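Local structure of anti-H(O) lectin 1 (Ulex europaeus, 1JXN) at residues S1-F6 with T234-N239; G15-F20 with A49-P54; F68-S73 with V170-E175; F91-P96 with E204-W209. The protein binds L-fucose specifically as a legume lectin, with calcium and manganese sites. One frame throughout, in Å; residues are numbered along the deposited sequence.

Contact 1: S1-F6 with T234-N239. Unlike the reference sequence in segment 234-239: T236 (reference Asn), F237 (reference Leu).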
loop_
_atom_site.group_PDB
_atom_site.type_symbol
_atom_site.label_atom_id
_atom_site.label_comp_id
_atom_site.label_asym_id
_atom_site.label_seq_id
_atom_site.Cartn_x
_atom_site.Cartn_y
_atom_site.Cartn_z
ATOM N N SER A 1 3.955 8.212 -1.610
ATOM C CA SER A 1 3.014 8.108 -2.765
ATOM C C SER A 1 2.197 9.384 -2.802
ATOM O O SER A 1 2.020 10.045 -1.777
ATOM C CB SER A 1 2.114 6.880 -2.592
ATOM O OG SER A 1 1.016 6.867 -3.489
ATOM N N ASP A 2 1.704 9.737 -3.976
ATOM C CA ASP A 2 0.912 10.943 -4.117
ATOM C C ASP A 2 -0.553 10.558 -4.214
ATOM O O ASP A 2 -1.424 11.169 -3.570
ATOM C CB ASP A 2 1.384 11.741 -5.340
ATOM C CG ASP A 2 2.761 12.362 -5.122
ATOM O OD1 ASP A 2 2.838 13.439 -4.492
ATOM O OD2 ASP A 2 3.768 11.768 -5.548
ATOM N N ASP A 3 -0.805 9.523 -5.008
ATOM C CA ASP A 3 -2.140 9.005 -5.202
ATOM C C ASP A 3 -2.104 7.579 -4.713
ATOM O O ASP A 3 -1.084 6.900 -4.818
ATOM C CB ASP A 3 -2.532 9.056 -6.679
ATOM C CG ASP A 3 -2.547 10.474 -7.238
ATOM O OD1 ASP A 3 -2.698 10.620 -8.464
ATOM O OD2 ASP A 3 -2.399 11.452 -6.459
ATOM N N LEU A 4 -3.200 7.140 -4.123
ATOM C CA LEU A 4 -3.275 5.783 -3.619
ATOM C C LEU A 4 -4.728 5.372 -3.658
ATOM O O LEU A 4 -5.626 6.211 -3.561
ATOM C CB LEU A 4 -2.750 5.705 -2.185
ATOM C CG LEU A 4 -2.200 4.381 -1.628
ATOM C CD1 LEU A 4 -2.721 4.189 -0.236
ATOM C CD2 LEU A 4 -2.565 3.168 -2.464
ATOM N N SER A 5 -4.954 4.099 -3.921
ATOM C CA SER A 5 -6.294 3.562 -3.961
ATOM C C SER A 5 -6.197 2.060 -3.939
ATOM O O SER A 5 -5.303 1.462 -4.535
ATOM C CB SER A 5 -7.052 4.051 -5.201
ATOM O OG SER A 5 -6.220 4.094 -6.346
ATOM N N PHE A 6 -7.081 1.456 -3.179
ATOM C CA PHE A 6 -7.109 0.021 -3.068
ATOM C C PHE A 6 -8.528 -0.355 -2.727
ATOM O O PHE A 6 -9.219 0.352 -1.978
ATOM C CB PHE A 6 -6.140 -0.451 -1.984
ATOM C CG PHE A 6 -6.341 0.214 -0.639
ATOM C CD1 PHE A 6 -7.359 -0.203 0.228
ATOM C CD2 PHE A 6 -5.496 1.240 -0.223
ATOM C CE1 PHE A 6 -7.523 0.384 1.468
ATOM C CE2 PHE A 6 -5.662 1.831 1.031
ATOM C CZ PHE A 6 -6.679 1.397 1.871
ATOM N N THR A 234 -9.075 6.095 -1.645
ATOM C CA THR A 234 -8.339 6.785 -2.695
ATOM C C THR A 234 -7.840 8.135 -2.174
ATOM O O THR A 234 -8.634 9.010 -1.809
ATOM C CB THR A 234 -9.219 6.986 -3.948
ATOM O OG1 THR A 234 -9.746 5.726 -4.361
ATOM C CG2 THR A 234 -8.414 7.533 -5.098
ATOM N N SER A 235 -6.522 8.270 -2.087
ATOM C CA SER A 235 -5.880 9.493 -1.628
ATOM C C SER A 235 -5.350 10.191 -2.844
ATOM O O SER A 235 -5.193 9.573 -3.890
ATOM C CB SER A 235 -4.694 9.162 -0.736
ATOM O OG SER A 235 -5.110 8.580 0.469
ATOM N N THR A 236 -5.043 11.473 -2.711
ATOM C CA THR A 236 -4.499 12.211 -3.828
ATOM C C THR A 236 -4.151 13.644 -3.468
ATOM O O THR A 236 -4.989 14.424 -3.005
ATOM C CB THR A 236 -5.433 12.190 -5.034
ATOM O OG1 THR A 236 -4.772 12.807 -6.136
ATOM C CG2 THR A 236 -6.730 12.927 -4.735
ATOM N N PHE A 237 -2.875 13.961 -3.622
ATOM C CA PHE A 237 -2.383 15.294 -3.344
ATOM C C PHE A 237 -2.682 16.188 -4.507
ATOM O O PHE A 237 -2.688 17.410 -4.368
ATOM C CB PHE A 237 -0.881 15.269 -3.188
ATOM C CG PHE A 237 -0.430 15.135 -1.793
ATOM C CD1 PHE A 237 -0.450 16.229 -0.948
ATOM C CD2 PHE A 237 0.066 13.930 -1.332
ATOM C CE1 PHE A 237 0.024 16.123 0.333
ATOM C CE2 PHE A 237 0.545 13.814 -0.042
ATOM C CZ PHE A 237 0.527 14.910 0.793
ATOM N N ILE A 238 -2.921 15.585 -5.666
ATOM C CA ILE A 238 -3.146 16.403 -6.838
ATOM C C ILE A 238 -4.567 16.731 -7.276
ATOM O O ILE A 238 -5.012 16.460 -8.401
ATOM C CB ILE A 238 -2.143 16.080 -7.988
ATOM C CG1 ILE A 238 -1.630 17.396 -8.582
ATOM C CG2 ILE A 238 -2.733 15.138 -9.019
ATOM C CD1 ILE A 238 -0.928 18.276 -7.552
ATOM N N ASN A 239 -5.263 17.357 -6.332
ATOM C CA ASN A 239 -6.602 17.881 -6.540
ATOM C C ASN A 239 -7.571 16.872 -7.148
ATOM O O ASN A 239 -7.720 15.766 -6.642
ATOM C CB ASN A 239 -6.473 19.143 -7.444
ATOM C CG ASN A 239 -5.043 19.748 -7.448
ATOM O OD1 ASN A 239 -4.591 20.359 -6.464
ATOM N ND2 ASN A 239 -4.316 19.522 -8.543
#

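Contact 2: G15-F20 with A49-P54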
loop_
_atom_site.group_PDB
_atom_site.type_symbol
_atom_site.label_atom_id
_atom_site.label_comp_id
_atom_site.label_asym_id
_atom_site.label_seq_id
_atom_site.Cartn_x
_atom_site.Cartn_y
_atom_site.Cartn_z
ATOM N N GLY A 15 -4.292 -12.869 3.980
ATOM C CA GLY A 15 -3.940 -11.529 3.545
ATOM C C GLY A 15 -2.562 -11.129 4.024
ATOM O O GLY A 15 -2.061 -11.680 5.002
ATOM N N LYS A 16 -1.921 -10.216 3.306
ATOM C CA LYS A 16 -0.590 -9.782 3.697
ATOM C C LYS A 16 -0.443 -8.271 3.695
ATOM O O LYS A 16 0.641 -7.743 3.902
ATOM C CB LYS A 16 0.457 -10.436 2.799
ATOM C CG LYS A 16 0.544 -11.954 2.941
ATOM C CD LYS A 16 1.414 -12.386 4.128
ATOM C CE LYS A 16 1.497 -13.920 4.256
ATOM N NZ LYS A 16 0.196 -14.583 4.653
ATOM N N ASP A 17 -1.559 -7.576 3.502
ATOM C CA ASP A 17 -1.562 -6.119 3.490
ATOM C C ASP A 17 -2.413 -5.448 4.592
ATOM O O ASP A 17 -2.897 -4.326 4.418
ATOM C CB ASP A 17 -1.941 -5.595 2.103
ATOM C CG ASP A 17 -3.328 -6.021 1.661
ATOM O OD1 ASP A 17 -3.726 -5.625 0.544
ATOM O OD2 ASP A 17 -4.022 -6.742 2.400
ATOM N N LEU A 18 -2.556 -6.121 5.734
ATOM C CA LEU A 18 -3.325 -5.592 6.869
ATOM C C LEU A 18 -2.681 -5.963 8.195
ATOM O O LEU A 18 -2.393 -7.127 8.440
ATOM C CB LEU A 18 -4.756 -6.141 6.889
ATOM C CG LEU A 18 -5.855 -5.735 5.909
ATOM C CD1 LEU A 18 -7.112 -6.479 6.304
ATOM C CD2 LEU A 18 -6.113 -4.232 5.914
ATOM N N SER A 19 -2.460 -4.982 9.059
ATOM C CA SER A 19 -1.889 -5.262 10.369
ATOM C C SER A 19 -3.028 -5.193 11.373
ATOM O O SER A 19 -3.858 -4.285 11.325
ATOM C CB SER A 19 -0.787 -4.272 10.728
ATOM O OG SER A 19 -1.249 -2.946 10.635
ATOM N N PHE A 20 -3.093 -6.191 12.241
ATOM C CA PHE A 20 -4.143 -6.278 13.233
ATOM C C PHE A 20 -3.564 -6.107 14.618
ATOM O O PHE A 20 -2.416 -6.461 14.862
ATOM C CB PHE A 20 -4.838 -7.632 13.150
ATOM C CG PHE A 20 -5.429 -7.939 11.804
ATOM C CD1 PHE A 20 -4.724 -8.700 10.876
ATOM C CD2 PHE A 20 -6.700 -7.489 11.467
ATOM C CE1 PHE A 20 -5.277 -9.006 9.637
ATOM C CE2 PHE A 20 -7.260 -7.793 10.225
ATOM C CZ PHE A 20 -6.549 -8.551 9.313
ATOM N N ALA A 49 -7.520 -2.754 12.700
ATOM C CA ALA A 49 -7.054 -3.371 11.462
ATOM C C ALA A 49 -6.784 -2.229 10.494
ATOM O O ALA A 49 -7.715 -1.551 10.066
ATOM C CB ALA A 49 -8.115 -4.327 10.893
ATOM N N ARG A 50 -5.519 -2.003 10.159
ATOM C CA ARG A 50 -5.181 -0.905 9.251
ATOM C C ARG A 50 -4.411 -1.331 8.012
ATOM O O ARG A 50 -3.785 -2.387 8.014
ATOM C CB ARG A 50 -4.406 0.186 10.004
ATOM C CG ARG A 50 -3.327 -0.349 10.913
ATOM C CD ARG A 50 -2.690 0.756 11.745
ATOM N NE ARG A 50 -3.049 0.697 13.161
ATOM C CZ ARG A 50 -2.818 1.684 14.022
ATOM N NH1 ARG A 50 -2.234 2.803 13.611
ATOM N NH2 ARG A 50 -3.161 1.557 15.295
ATOM N N TYR A 51 -4.485 -0.532 6.946
ATOM C CA TYR A 51 -3.753 -0.852 5.731
ATOM C C TYR A 51 -2.270 -0.835 6.095
ATOM O O TYR A 51 -1.789 0.064 6.804
ATOM C CB TYR A 51 -4.055 0.119 4.594
ATOM C CG TYR A 51 -3.475 -0.343 3.278
ATOM C CD1 TYR A 51 -2.487 0.392 2.628
ATOM C CD2 TYR A 51 -3.881 -1.553 2.705
ATOM C CE1 TYR A 51 -1.906 -0.072 1.439
ATOM C CE2 TYR A 51 -3.315 -2.033 1.515
ATOM C CZ TYR A 51 -2.324 -1.290 0.895
ATOM O OH TYR A 51 -1.713 -1.787 -0.238
ATOM N N ILE A 52 -1.578 -1.884 5.658
ATOM C CA ILE A 52 -0.162 -2.098 5.949
ATOM C C ILE A 52 0.773 -0.947 5.564
ATOM O O ILE A 52 1.755 -0.690 6.243
ATOM C CB ILE A 52 0.315 -3.429 5.325
ATOM C CG1 ILE A 52 1.441 -4.037 6.144
ATOM C CG2 ILE A 52 0.742 -3.218 3.899
ATOM C CD1 ILE A 52 0.976 -4.654 7.420
ATOM N N ALA A 53 0.448 -0.234 4.505
ATOM C CA ALA A 53 1.284 0.874 4.079
ATOM C C ALA A 53 0.740 2.213 4.553
ATOM O O ALA A 53 -0.457 2.490 4.441
ATOM C CB ALA A 53 1.408 0.885 2.567
ATOM N N PRO A 54 1.617 3.048 5.122
ATOM C CA PRO A 54 1.269 4.381 5.619
ATOM C C PRO A 54 0.975 5.311 4.447
ATOM O O PRO A 54 1.668 5.269 3.428
ATOM C CB PRO A 54 2.540 4.805 6.350
ATOM C CG PRO A 54 3.096 3.500 6.828
ATOM C CD PRO A 54 2.935 2.631 5.618
HETATM O O HOH W 1 -2.066 -4.517 -1.131
#

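Contact 3: F68-S73 with V170-E175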
loop_
_atom_site.group_PDB
_atom_site.type_symbol
_atom_site.label_atom_id
_atom_site.label_comp_id
_atom_site.label_asym_id
_atom_site.label_seq_id
_atom_site.Cartn_x
_atom_site.Cartn_y
_atom_site.Cartn_z
ATOM N N PHE A 68 -9.280 12.841 0.164
ATOM C CA PHE A 68 -9.504 11.406 0.124
ATOM C C PHE A 68 -10.958 10.993 0.276
ATOM O O PHE A 68 -11.805 11.755 0.760
ATOM C CB PHE A 68 -8.641 10.689 1.181
ATOM C CG PHE A 68 -9.135 10.842 2.610
ATOM C CD1 PHE A 68 -8.505 11.730 3.482
ATOM C CD2 PHE A 68 -10.195 10.071 3.089
ATOM C CE1 PHE A 68 -8.924 11.843 4.811
ATOM C CE2 PHE A 68 -10.616 10.177 4.395
ATOM C CZ PHE A 68 -9.979 11.065 5.264
ATOM N N ILE A 69 -11.235 9.775 -0.154
ATOM C CA ILE A 69 -12.560 9.224 -0.053
ATOM C C ILE A 69 -12.402 7.747 0.231
ATOM O O ILE A 69 -11.470 7.094 -0.253
ATOM C CB ILE A 69 -13.379 9.453 -1.333
ATOM C CG1 ILE A 69 -14.761 8.808 -1.191
ATOM C CG2 ILE A 69 -12.637 8.917 -2.534
ATOM C CD1 ILE A 69 -15.634 8.975 -2.412
ATOM N N THR A 70 -13.272 7.244 1.085
ATOM C CA THR A 70 -13.239 5.849 1.446
ATOM C C THR A 70 -14.653 5.402 1.691
ATOM O O THR A 70 -15.482 6.169 2.188
ATOM C CB THR A 70 -12.378 5.606 2.701
ATOM O OG1 THR A 70 -12.540 4.255 3.145
ATOM C CG2 THR A 70 -12.750 6.553 3.809
ATOM N N SER A 71 -14.944 4.178 1.283
ATOM C CA SER A 71 -16.264 3.624 1.466
ATOM C C SER A 71 -16.167 2.188 1.912
ATOM O O SER A 71 -15.235 1.471 1.540
ATOM C CB SER A 71 -17.072 3.730 0.183
ATOM O OG SER A 71 -16.276 3.472 -0.954
ATOM N N PHE A 72 -17.116 1.787 2.743
ATOM C CA PHE A 72 -17.151 0.436 3.250
ATOM C C PHE A 72 -18.528 0.118 3.785
ATOM O O PHE A 72 -19.258 1.013 4.213
ATOM C CB PHE A 72 -16.115 0.263 4.367
ATOM C CG PHE A 72 -16.293 1.217 5.532
ATOM C CD1 PHE A 72 -16.848 0.776 6.738
ATOM C CD2 PHE A 72 -15.879 2.551 5.433
ATOM C CE1 PHE A 72 -16.984 1.647 7.819
ATOM C CE2 PHE A 72 -16.011 3.426 6.510
ATOM C CZ PHE A 72 -16.561 2.975 7.704
ATOM N N SER A 73 -18.892 -1.157 3.750
ATOM C CA SER A 73 -20.180 -1.585 4.278
ATOM C C SER A 73 -19.855 -2.437 5.484
ATOM O O SER A 73 -18.917 -3.217 5.420
ATOM C CB SER A 73 -20.919 -2.450 3.267
ATOM O OG SER A 73 -21.065 -1.786 2.034
ATOM N N VAL A 170 -21.060 3.131 4.419
ATOM C CA VAL A 170 -20.474 4.363 4.873
ATOM C C VAL A 170 -19.583 4.957 3.792
ATOM O O VAL A 170 -18.975 4.235 3.003
ATOM C CB VAL A 170 -19.657 4.121 6.143
ATOM C CG1 VAL A 170 -18.947 5.402 6.574
ATOM C CG2 VAL A 170 -20.570 3.585 7.233
ATOM N N GLU A 171 -19.565 6.276 3.711
ATOM C CA GLU A 171 -18.706 6.954 2.754
ATOM C C GLU A 171 -18.213 8.227 3.410
ATOM O O GLU A 171 -19.005 9.068 3.866
ATOM C CB GLU A 171 -19.424 7.300 1.456
ATOM C CG GLU A 171 -18.465 7.921 0.425
ATOM C CD GLU A 171 -19.169 8.480 -0.798
ATOM O OE1 GLU A 171 -18.513 9.203 -1.576
ATOM O OE2 GLU A 171 -20.376 8.202 -0.991
ATOM N N ILE A 172 -16.898 8.379 3.418
ATOM C CA ILE A 172 -16.263 9.524 4.036
ATOM C C ILE A 172 -15.489 10.238 2.954
ATOM O O ILE A 172 -14.870 9.602 2.099
ATOM C CB ILE A 172 -15.299 9.054 5.157
ATOM C CG1 ILE A 172 -16.086 8.305 6.229
ATOM C CG2 ILE A 172 -14.539 10.225 5.766
ATOM C CD1 ILE A 172 -15.492 6.951 6.582
ATOM N N ILE A 173 -15.594 11.554 2.928
ATOM C CA ILE A 173 -14.844 12.306 1.950
ATOM C C ILE A 173 -14.230 13.484 2.675
ATOM O O ILE A 173 -14.878 14.116 3.492
ATOM C CB ILE A 173 -15.712 12.737 0.695
ATOM C CG1 ILE A 173 -16.164 14.197 0.771
ATOM C CG2 ILE A 173 -16.919 11.819 0.522
ATOM C CD1 ILE A 173 -15.300 15.138 -0.064
ATOM N N TYR A 174 -12.932 13.662 2.491
ATOM C CA TYR A 174 -12.223 14.770 3.098
ATOM C C TYR A 174 -11.755 15.667 1.968
ATOM O O TYR A 174 -10.909 15.281 1.171
ATOM C CB TYR A 174 -11.018 14.308 3.916
ATOM C CG TYR A 174 -10.212 15.474 4.462
ATOM C CD1 TYR A 174 -10.645 16.166 5.602
ATOM C CD2 TYR A 174 -9.056 15.931 3.797
ATOM C CE1 TYR A 174 -9.974 17.293 6.057
ATOM C CE2 TYR A 174 -8.372 17.062 4.238
ATOM C CZ TYR A 174 -8.841 17.743 5.372
ATOM O OH TYR A 174 -8.245 18.919 5.776
ATOM N N GLU A 175 -12.323 16.862 1.898
ATOM C CA GLU A 175 -11.989 17.833 0.872
ATOM C C GLU A 175 -10.853 18.682 1.426
ATOM O O GLU A 175 -11.059 19.505 2.317
ATOM C CB GLU A 175 -13.222 18.686 0.579
ATOM C CG GLU A 175 -13.597 18.755 -0.884
ATOM C CD GLU A 175 -13.233 20.093 -1.529
ATOM O OE1 GLU A 175 -12.249 20.737 -1.082
ATOM O OE2 GLU A 175 -13.931 20.494 -2.502
#

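Contact 4: F91-P96 with E204-W209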
loop_
_atom_site.group_PDB
_atom_site.type_symbol
_atom_site.label_atom_id
_atom_site.label_comp_id
_atom_site.label_asym_id
_atom_site.label_seq_id
_atom_site.Cartn_x
_atom_site.Cartn_y
_atom_site.Cartn_z
ATOM N N PHE A 91 -13.356 4.537 11.789
ATOM C CA PHE A 91 -12.456 4.601 10.649
ATOM C C PHE A 91 -11.475 5.682 11.128
ATOM O O PHE A 91 -11.902 6.775 11.506
ATOM C CB PHE A 91 -13.124 5.058 9.365
ATOM C CG PHE A 91 -12.133 5.337 8.276
ATOM C CD1 PHE A 91 -11.933 6.625 7.813
ATOM C CD2 PHE A 91 -11.332 4.314 7.776
ATOM C CE1 PHE A 91 -10.947 6.901 6.871
ATOM C CE2 PHE A 91 -10.350 4.574 6.842
ATOM C CZ PHE A 91 -10.150 5.873 6.384
ATOM N N PHE A 92 -10.176 5.413 11.102
ATOM C CA PHE A 92 -9.255 6.406 11.621
ATOM C C PHE A 92 -7.919 6.601 10.915
ATOM O O PHE A 92 -7.420 5.713 10.203
ATOM C CB PHE A 92 -8.997 6.120 13.104
ATOM C CG PHE A 92 -8.161 4.879 13.350
ATOM C CD1 PHE A 92 -8.618 3.615 12.966
ATOM C CD2 PHE A 92 -6.905 4.977 13.954
ATOM C CE1 PHE A 92 -7.839 2.478 13.181
ATOM C CE2 PHE A 92 -6.119 3.838 14.173
ATOM C CZ PHE A 92 -6.593 2.592 13.783
ATOM N N LEU A 93 -7.372 7.799 11.116
ATOM C CA LEU A 93 -6.072 8.203 10.597
ATOM C C LEU A 93 -5.271 8.474 11.862
ATOM O O LEU A 93 -5.801 9.038 12.816
ATOM C CB LEU A 93 -6.184 9.452 9.718
ATOM C CG LEU A 93 -6.728 9.231 8.297
ATOM C CD1 LEU A 93 -8.158 8.769 8.315
ATOM C CD2 LEU A 93 -6.627 10.489 7.477
ATOM N N ALA A 94 -4.036 7.993 11.916
ATOM C CA ALA A 94 -3.186 8.177 13.096
ATOM C C ALA A 94 -1.773 7.754 12.745
ATOM O O ALA A 94 -1.536 7.280 11.645
ATOM C CB ALA A 94 -3.702 7.308 14.222
ATOM N N PRO A 95 -0.787 8.010 13.645
ATOM C CA PRO A 95 0.565 7.566 13.288
ATOM C C PRO A 95 0.467 6.052 13.053
ATOM O O PRO A 95 -0.036 5.314 13.890
ATOM C CB PRO A 95 1.354 7.880 14.564
ATOM C CG PRO A 95 0.717 9.122 15.035
ATOM C CD PRO A 95 -0.764 8.800 14.881
ATOM N N PRO A 96 0.904 5.588 11.860
ATOM C CA PRO A 96 0.862 4.167 11.480
ATOM C C PRO A 96 1.399 3.184 12.519
ATOM O O PRO A 96 1.044 2.005 12.523
ATOM C CB PRO A 96 1.686 4.148 10.185
ATOM C CG PRO A 96 2.541 5.383 10.271
ATOM C CD PRO A 96 1.596 6.383 10.841
ATOM N N GLU A 204 -2.477 20.301 10.793
ATOM C CA GLU A 204 -2.171 20.693 12.176
ATOM C C GLU A 204 -2.317 19.503 13.100
ATOM O O GLU A 204 -1.587 19.367 14.082
ATOM C CB GLU A 204 -3.156 21.777 12.665
ATOM C CG GLU A 204 -3.020 23.162 12.018
ATOM C CD GLU A 204 -4.244 24.054 12.267
ATOM O OE1 GLU A 204 -4.852 24.525 11.282
ATOM O OE2 GLU A 204 -4.603 24.282 13.451
ATOM N N ILE A 205 -3.285 18.653 12.780
ATOM C CA ILE A 205 -3.594 17.483 13.588
ATOM C C ILE A 205 -2.700 16.253 13.375
ATOM O O ILE A 205 -2.103 15.743 14.317
ATOM C CB ILE A 205 -5.073 17.043 13.350
ATOM C CG1 ILE A 205 -6.030 18.249 13.415
ATOM C CG2 ILE A 205 -5.468 15.948 14.341
ATOM C CD1 ILE A 205 -6.269 18.848 14.805
ATOM N N LEU A 206 -2.637 15.777 12.133
ATOM C CA LEU A 206 -1.901 14.562 11.783
ATOM C C LEU A 206 -0.462 14.728 11.359
ATOM O O LEU A 206 -0.039 15.813 10.974
ATOM C CB LEU A 206 -2.609 13.833 10.634
ATOM C CG LEU A 206 -4.067 13.407 10.740
ATOM C CD1 LEU A 206 -4.535 12.856 9.408
ATOM C CD2 LEU A 206 -4.218 12.386 11.830
ATOM N N PRO A 207 0.322 13.635 11.452
ATOM C CA PRO A 207 1.731 13.648 11.052
ATOM C C PRO A 207 1.776 13.513 9.525
ATOM O O PRO A 207 0.742 13.266 8.887
ATOM C CB PRO A 207 2.296 12.416 11.765
ATOM C CG PRO A 207 1.152 11.485 11.808
ATOM C CD PRO A 207 0.004 12.398 12.191
ATOM N N GLU A 208 2.966 13.692 8.948
ATOM C CA GLU A 208 3.154 13.604 7.495
ATOM C C GLU A 208 2.612 12.329 6.862
ATOM O O GLU A 208 2.011 12.370 5.786
ATOM C CB GLU A 208 4.631 13.764 7.134
ATOM C CG GLU A 208 5.192 15.141 7.452
ATOM C CD GLU A 208 6.231 15.565 6.444
ATOM O OE1 GLU A 208 5.894 15.617 5.240
ATOM O OE2 GLU A 208 7.383 15.835 6.846
ATOM N N TRP A 209 2.790 11.214 7.555
ATOM C CA TRP A 209 2.326 9.926 7.075
ATOM C C TRP A 209 1.447 9.318 8.156
ATOM O O TRP A 209 1.762 9.398 9.341
ATOM C CB TRP A 209 3.514 8.992 6.773
ATOM C CG TRP A 209 4.533 9.541 5.765
ATOM C CD1 TRP A 209 5.471 10.518 5.986
ATOM C CD2 TRP A 209 4.710 9.116 4.410
ATOM N NE1 TRP A 209 6.219 10.724 4.853
ATOM C CE2 TRP A 209 5.776 9.876 3.867
ATOM C CE3 TRP A 209 4.080 8.167 3.592
ATOM C CZ2 TRP A 209 6.222 9.720 2.557
ATOM C CZ3 TRP A 209 4.523 8.007 2.286
ATOM C CH2 TRP A 209 5.589 8.784 1.783
#

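Contact 1: S1-F6 with T234-N239
L4 and S235 form the hydrogen-bonded pair at the heart of this antiparallel ladder. S235 N donates to L4 O at 2.7 Å, and L4 N, 48° out of the S235 carbonyl plane, makes the longer return bond to S235 O at 3.2 Å. L4 O also receives the CA-H of T234, with CA at 2.9 Å from the oxygen, so the L4 carbonyl is closely packed from two neighbouring residues. Here the CB atoms of L4 and S235 lie 4.2 Å apart on a face covered by I55. On the opposite face, T234 OG1 rests 3.3 Å from S5 CB, while its own hydroxyl bond goes to Y232.

Farther along this face, T236 OG1 donates to D3 OD2 at 2.8 Å, striking the carboxylate from 63° out of its plane. The T236 hydroxyl reaches D3 because chi1 (-174°) swings it away from the backbone N, and I238 N adds a weak bond to T236 OG1. The strand regularity fades beyond T236. F237 N still holds D2 O at 3.1 Å, and the F237 ring presents its edge to that carbonyl, but I238 is exposed and only skirts D3.

Strand 224-236 is flanked on its other side by strand 67-78, through backbone bonds of T234 with I69 and T236 with S67. Strand 3-8 pairs antiparallel with a strand of the second subunit, where S5 meets S5 of that subunit, continuing the back sheet across the interface as in the canonical legume lectin dimer.

Contact 2: G15-F20 with A49-P54
Strand 18-22, the outermost strand of the curved seven-stranded front sheet within this chain, is joined to strand 44-56 by a short antiparallel ladder centred on S19 and R50. S19 N reaches R50 O at 3.1 Å, nearly in line with the carbonyl bond, and R50 N closes the pair by bonding S19 O in its carbonyl plane. A third bond, from I52 N to D17 O at 3.0 Å, comes from 58° above the carbonyl plane, where both chains are leaving the sheet.

This is the front half of the legume lectin sandwich. On the face of F20 and A49, CD2 of the F20 ring lies 3.5 Å from A49 CB, and both residues meet L32 of strand 32-33, which pairs into the other sheet. On the other face S19 OG lies against R50 CG at 3.3 Å; the arginine chain then bends at chi3 (109°), carrying its guanidinium away to S211 and S98. I52 leans back over the partner segment, with CD1 3.8 Å from S19 CB and CG2 beside D17 CA.

At the loop end, D17 and Y51 pass at a slant, their carboxylate and ring planes 64° apart, and D17 OD1 comes within 3.7 Å of Y51 CE2. One water bridges them: it donates to D17 OD1 at 2.6 Å and accepts from Y51 OH at 2.9 Å. D17 OD1 has a second partner in the backbone N of S1 of the second subunit.

Contact 3: F68-S73 with V170-E175
V170, I172 and Y174 present one apolar row to F72, T70 and F68 of the facing strand. V170 CB sits over one face of the F72 ring, 3.8 Å from its centroid, while I172 CD1 meets the same ring at its edge, 3.6 Å from CE2. At the far end Y174 CB covers a face of the F68 ring, 3.7 Å from the centroid. The tyrosine and phenylalanine rings are nearly parallel (20°) yet slid apart, with little overlap. Both phenylalanines place CG between the backbone N and the carbonyl carbon (chi1 75° for F68, 58° for F72), which brings their rings alongside the partner strand. Between them T70 CG2 packs on I172 CB at 3.8 Å.

Outward lies the backbone ladder: F68, T70 and F72 each exchange two hydrogen bonds with Y174, I172 and V170. The I172 N to T70 O bond, at 2.9 Å, runs almost straight. T70 OG1 and Y174 OH turn to partners beyond the pair, the former to Y232 O and the W231 indole, the latter to V200 O. On the opposite, mixed face I69 packs on I173 and crosses the extended E171 side chain, with S71 beside them.

The ladder belongs to the back sheet, where strand 67-78 lies between 168-175 and 224-236, and strand 180-187 continues beyond 168-175. F68, T70 and I172 pack on F91 of strand 88-94 in the front sheet, across the sandwich core.

Contact 4: F91-P96 with E204-W209
L93 and L206 provide the main apolar contact, meeting at a slant where the end of strand 88-94 faces the chain leaving helix 202-205. CD1 of L206 touches two points on L93, CD2 at 3.7 Å and CB at 3.8 Å. The other methyl of L206, CD2, faces the backbone instead, 3.8 Å from L93 O. With chi1 at -56°, L206 CG stands anti to its own carbonyl carbon, beside the backbone N, and the extended chi2 carries the fork up to the strand. V122 of the adjacent strand also packs on L206.

The second apolar contact is between prolines: P95 and P207 cross at about a right angle and meet through their CG atoms at 4.0 Å. P207 also rests on Q120.

No hydrogen bond links the segments; P96 CD lies 3.4 Å from W209 O. Hydrogen bonding is instead directed outward: L206 O accepts from the W58 indole, P95 O pairs with S98 OG, and the backbones of A94 and S211 are bonded within the front sheet.

The end-to-end directions of 93-96 and 206-209 differ by 46°, and several polar groups of both segments find hydrogen bonds elsewhere. With proline rings and leucine methyls making most of the encounter, the segments are matched by shape rather than by directional bonds.

How the contacts relate
Contacts 1 and 3 are neighbours in the back sheet, about 13 Å apart between centres, with T234 N probably hydrogen-bonded to I69 O. Contacts 2 and 4 both reach the front sheet and touch where P54 meets P96 and the R50 guanidinium nears the P95 carbonyl. The two sheets face each other where F68 and T70 of contact 3 meet L93 and F91 of contact 4, while F6 of contact 1 stacks on Y51 of contact 2. Contacts 1 and 2, and W209 of contact 4, touch the second subunit. The probable manganese ligand E125 has its side chain about 10 Å from that of F72 and about 12 Å from that of L93.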